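PDB 6X9L: aldehyde dehydrogenase family protein from Pseudomonas syringae pv. tomato, which catalyses the NAD-dependent oxidation of long-chain aliphatic aldehydes, octanal being bound here together with NAD+ in an engineered variant. Local coordinates for the interface of chains A and B. Residues are numbered along the deposited sequence; one frame, centred on the assembly and turned at random. Chains: chain A/B, Aldehyde dehydrogenase family protein.

Contact 1: the interface of chains A and B. Residues chain A 435-438; chain B 145, 147, 480, 482.
B:Lys480 reaches across the subunit boundary and places its terminal amino group between a backbone carbonyl at the end of helix 428-435 of chain A and one in the loop that follows. Its NZ donates a hydrogen bond to A:Ala435 O at 3.1 Å, arriving in the carbonyl plane on a lone pair. A second hydrogen bond goes to A:Ile438 O, with NZ tilted 31° from that carbonyl plane; its modelled length is too short to be taken literally at this resolution and is doubtful. On its own chain the same amino group makes a salt bridge with B:Glu147, whose OE1 accepts a hydrogen bond from NZ at 2.9 Å on the syn side of the carboxylate. The amino group thus lies between A-chain carbonyls and the B:Glu147 carboxylate, and the glutamate probably helps to orient it. The lysine is extended as far as CD and bends there (chi3 -81°), which turns NZ toward the two carbonyls. Its charge would probably also suit the negative C-terminal end of the helix, while offsetting the nearness of B:Glu147 OE1 to A:Ser436 O, 3.3 Å apart. This polar knot is the close-fitting part. Beside it A:Ser436 makes a close but non-bonded contact with the carboxylate of B:Glu145, its CB 3.3 Å from OE1. The serine OG, set between the backbone N and the carbonyl carbon (chi1 58°), points away from the carboxylate and leaves CB facing it. The looser side is another flank, where the CG2 branch of B:Ile482 only brushes A:Ala435 CB at 4.1 Å, with CD1 of the same isoleucine at a similar range. The patch joins the C-terminal end of helix 428-435 and the loop after it in chain A to strands 143-148 and 477-483 of chain B, which by family resemblance belong to the extended arm through which aldehyde dehydrogenase subunits pair.

Contact 2: the interface of chains A and B. Residues chain A 443-445, 448; chain B 482-484.
A:Leu445 N donates to B:Val483 O at 3.1 Å, a well-aligned bond that runs almost straight into the carbonyl (C=O...N 161°). It belongs to a parallel beta bridge between subunits, the strand-to-strand joining typical of aldehyde dehydrogenases, in which A:Val443 pairs with B:Ile482 and A:His444 with B:Val483. The return bond, from B:Val483 N to A:Val443 O, is bent and weak despite its 3.0 Å length. Side chains pack on both sides of this backbone seam. On one side A:His444 and B:Val483 lie alongside each other, pointing the same way, and the valine CG2 methyl sits over a face of the imidazole, displaced toward the rim, 3.9 Å from CE1. With CG1 roughly opposite the backbone N (chi1 -160°), the valine splits its two methyls: CG2 goes to the histidine, while CG1 leans on the ring of A:Pro448, 4.0 Å from the proline CB. The proline caps this end of the seam. Its CG rests 3.4 Å from B:Val483 O, the very oxygen that accepts the bond from A:Leu445 N, and its CB lies 3.6 Å from B:Gly484 CA. On the opposite side of the strands A:Leu445 and B:Ile482 meet at a slant, with leucine CD1 3.7 Å from isoleucine CG2. The same CD1 methyl also reaches B:Gly484 O at 3.4 Å. B:Gly484 takes up a left-handed backbone conformation (phi 75°) just after strand 477-483 ends, turning its carbonyl toward the leucine. Further out, the two strands set the register: strand 442-445 carries valine, histidine and leucine with alternating orientation, and the loop after it brings A:Pro448 back over the incoming chain. Strand 477-483 lies near the C-terminus of chain B, whose last residues probably run on beside chain A.

Contact 1: the interface of chains A and B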
# COMPACT_ATOMS: atom_id res chain seq x y z
N ALA A 435 23.00 -3.71 -11.71
CA ALA A 435 21.76 -4.20 -11.12
C ALA A 435 21.14 -3.14 -10.22
O ALA A 435 19.92 -2.92 -10.26
CB ALA A 435 22.02 -5.49 -10.34
N SER A 436 21.95 -2.46 -9.42
CA SER A 436 21.40 -1.43 -8.55
C SER A 436 20.87 -0.23 -9.32
O SER A 436 20.26 0.65 -8.71
CB SER A 436 22.47 -0.97 -7.56
OG SER A 436 23.58 -0.49 -8.29
N ARG A 437 21.09 -0.18 -10.63
CA ARG A 437 20.59 0.90 -11.47
C ARG A 437 19.33 0.52 -12.22
O ARG A 437 18.67 1.42 -12.76
CB ARG A 437 21.68 1.34 -12.46
CG ARG A 437 22.89 1.99 -11.78
CD ARG A 437 24.03 2.22 -12.75
NE ARG A 437 23.64 3.12 -13.83
CZ ARG A 437 24.36 3.36 -14.92
NH1 ARG A 437 25.54 2.76 -15.10
NH2 ARG A 437 23.91 4.21 -15.83
N ILE A 438 18.97 -0.76 -12.27
CA ILE A 438 17.69 -1.18 -12.84
C ILE A 438 16.57 -0.95 -11.81
O ILE A 438 16.63 -1.47 -10.69
CB ILE A 438 17.73 -2.66 -13.28
CG1 ILE A 438 19.06 -3.02 -13.94
CG2 ILE A 438 16.56 -2.96 -14.22
CD1 ILE A 438 19.19 -2.60 -15.38
N GLU B 145 18.34 -4.16 -1.41
CA GLU B 145 18.66 -2.75 -1.46
C GLU B 145 17.38 -1.94 -1.36
O GLU B 145 16.41 -2.23 -2.05
CB GLU B 145 19.45 -2.41 -2.72
CG GLU B 145 20.79 -3.15 -2.79
CD GLU B 145 21.69 -2.67 -3.91
OE1 GLU B 145 21.32 -1.67 -4.58
OE2 GLU B 145 22.77 -3.28 -4.12
N GLU B 147 15.64 1.61 -1.95
CA GLU B 147 15.87 2.76 -2.82
C GLU B 147 14.69 3.71 -2.75
O GLU B 147 13.56 3.28 -2.51
CB GLU B 147 16.08 2.33 -4.28
CG GLU B 147 17.18 1.34 -4.48
CD GLU B 147 17.26 0.84 -5.91
OE1 GLU B 147 18.21 0.06 -6.20
OE2 GLU B 147 16.38 1.20 -6.73
N LYS B 480 14.25 -3.94 -3.40
CA LYS B 480 14.88 -4.63 -4.50
C LYS B 480 15.63 -5.85 -4.00
O LYS B 480 16.31 -5.79 -2.97
CB LYS B 480 15.83 -3.71 -5.26
CG LYS B 480 16.62 -4.40 -6.34
CD LYS B 480 17.58 -3.45 -6.99
CE LYS B 480 16.89 -2.60 -8.04
NZ LYS B 480 17.78 -1.53 -8.55
N ILE B 482 18.49 -8.48 -5.23
CA ILE B 482 19.50 -8.83 -6.21
C ILE B 482 19.91 -10.26 -5.93
O ILE B 482 20.82 -10.50 -5.13
CB ILE B 482 20.70 -7.86 -6.15
CG1 ILE B 482 20.20 -6.44 -6.32
CG2 ILE B 482 21.72 -8.19 -7.24
CD1 ILE B 482 21.29 -5.42 -6.21

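Contact 2: the interface of chains A and B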
# COMPACT_ATOMS: atom_id res chain seq x y z
N VAL A 443 16.56 -8.13 -9.51
CA VAL A 443 17.57 -8.23 -10.56
C VAL A 443 18.36 -9.50 -10.30
O VAL A 443 18.80 -9.75 -9.17
CB VAL A 443 18.51 -7.01 -10.58
CG1 VAL A 443 19.31 -7.00 -11.86
CG2 VAL A 443 17.72 -5.69 -10.37
N HIS A 444 18.54 -10.30 -11.36
CA HIS A 444 19.16 -11.62 -11.29
C HIS A 444 20.48 -11.62 -12.05
O HIS A 444 20.51 -11.31 -13.24
CB HIS A 444 18.24 -12.70 -11.86
CG HIS A 444 16.96 -12.87 -11.11
ND1 HIS A 444 16.63 -14.03 -10.45
CD2 HIS A 444 15.92 -12.02 -10.93
CE1 HIS A 444 15.44 -13.90 -9.89
NE2 HIS A 444 14.99 -12.68 -10.16
N LEU A 445 21.55 -12.03 -11.37
CA LEU A 445 22.90 -11.97 -11.91
C LEU A 445 23.35 -13.34 -12.38
O LEU A 445 23.38 -14.30 -11.58
CB LEU A 445 23.85 -11.45 -10.84
CG LEU A 445 23.40 -10.16 -10.18
CD1 LEU A 445 24.45 -9.75 -9.18
CD2 LEU A 445 23.20 -9.08 -11.23
N PRO A 448 21.06 -16.85 -11.45
CA PRO A 448 20.96 -17.53 -10.16
C PRO A 448 19.73 -18.42 -10.11
O PRO A 448 18.81 -18.31 -10.93
CB PRO A 448 20.83 -16.37 -9.17
CG PRO A 448 20.10 -15.33 -9.96
CD PRO A 448 20.61 -15.45 -11.38
N ILE B 482 18.49 -8.48 -5.23
CA ILE B 482 19.50 -8.83 -6.21
C ILE B 482 19.91 -10.26 -5.93
O ILE B 482 20.82 -10.50 -5.13
CB ILE B 482 20.70 -7.86 -6.15
CG1 ILE B 482 20.20 -6.44 -6.32
CG2 ILE B 482 21.72 -8.19 -7.24
CD1 ILE B 482 21.29 -5.42 -6.21
N VAL B 483 19.22 -11.21 -6.58
CA VAL B 483 19.53 -12.63 -6.44
C VAL B 483 20.76 -12.96 -7.28
O VAL B 483 20.95 -12.41 -8.37
CB VAL B 483 18.32 -13.50 -6.86
CG1 VAL B 483 18.45 -14.89 -6.26
CG2 VAL B 483 16.99 -12.85 -6.44
N GLY B 484 21.61 -13.86 -6.77
CA GLY B 484 22.90 -14.07 -7.40
C GLY B 484 23.90 -12.97 -7.12
O GLY B 484 24.89 -12.83 -7.85

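Contacts 1 and 2 lie about 10 Å apart, measured between the centres of their C-alpha atoms, and share B:Ile482. Both are met by strand 477-483 of chain B: contact 1 engages its middle, together with strand 143-148, and contact 2 its last residues. On chain A the segments follow one another, the helix end and loop leading on to strand 442-445, so one continuous stretch receives the strand. Two-fold symmetry repeats both contacts with the chains exchanged. To the main-chain pairing of contact 2, contact 1 adds a lysine, held by a glutamate of its own chain, that binds backbone carbonyls of chain A, which probably steadies the dimer.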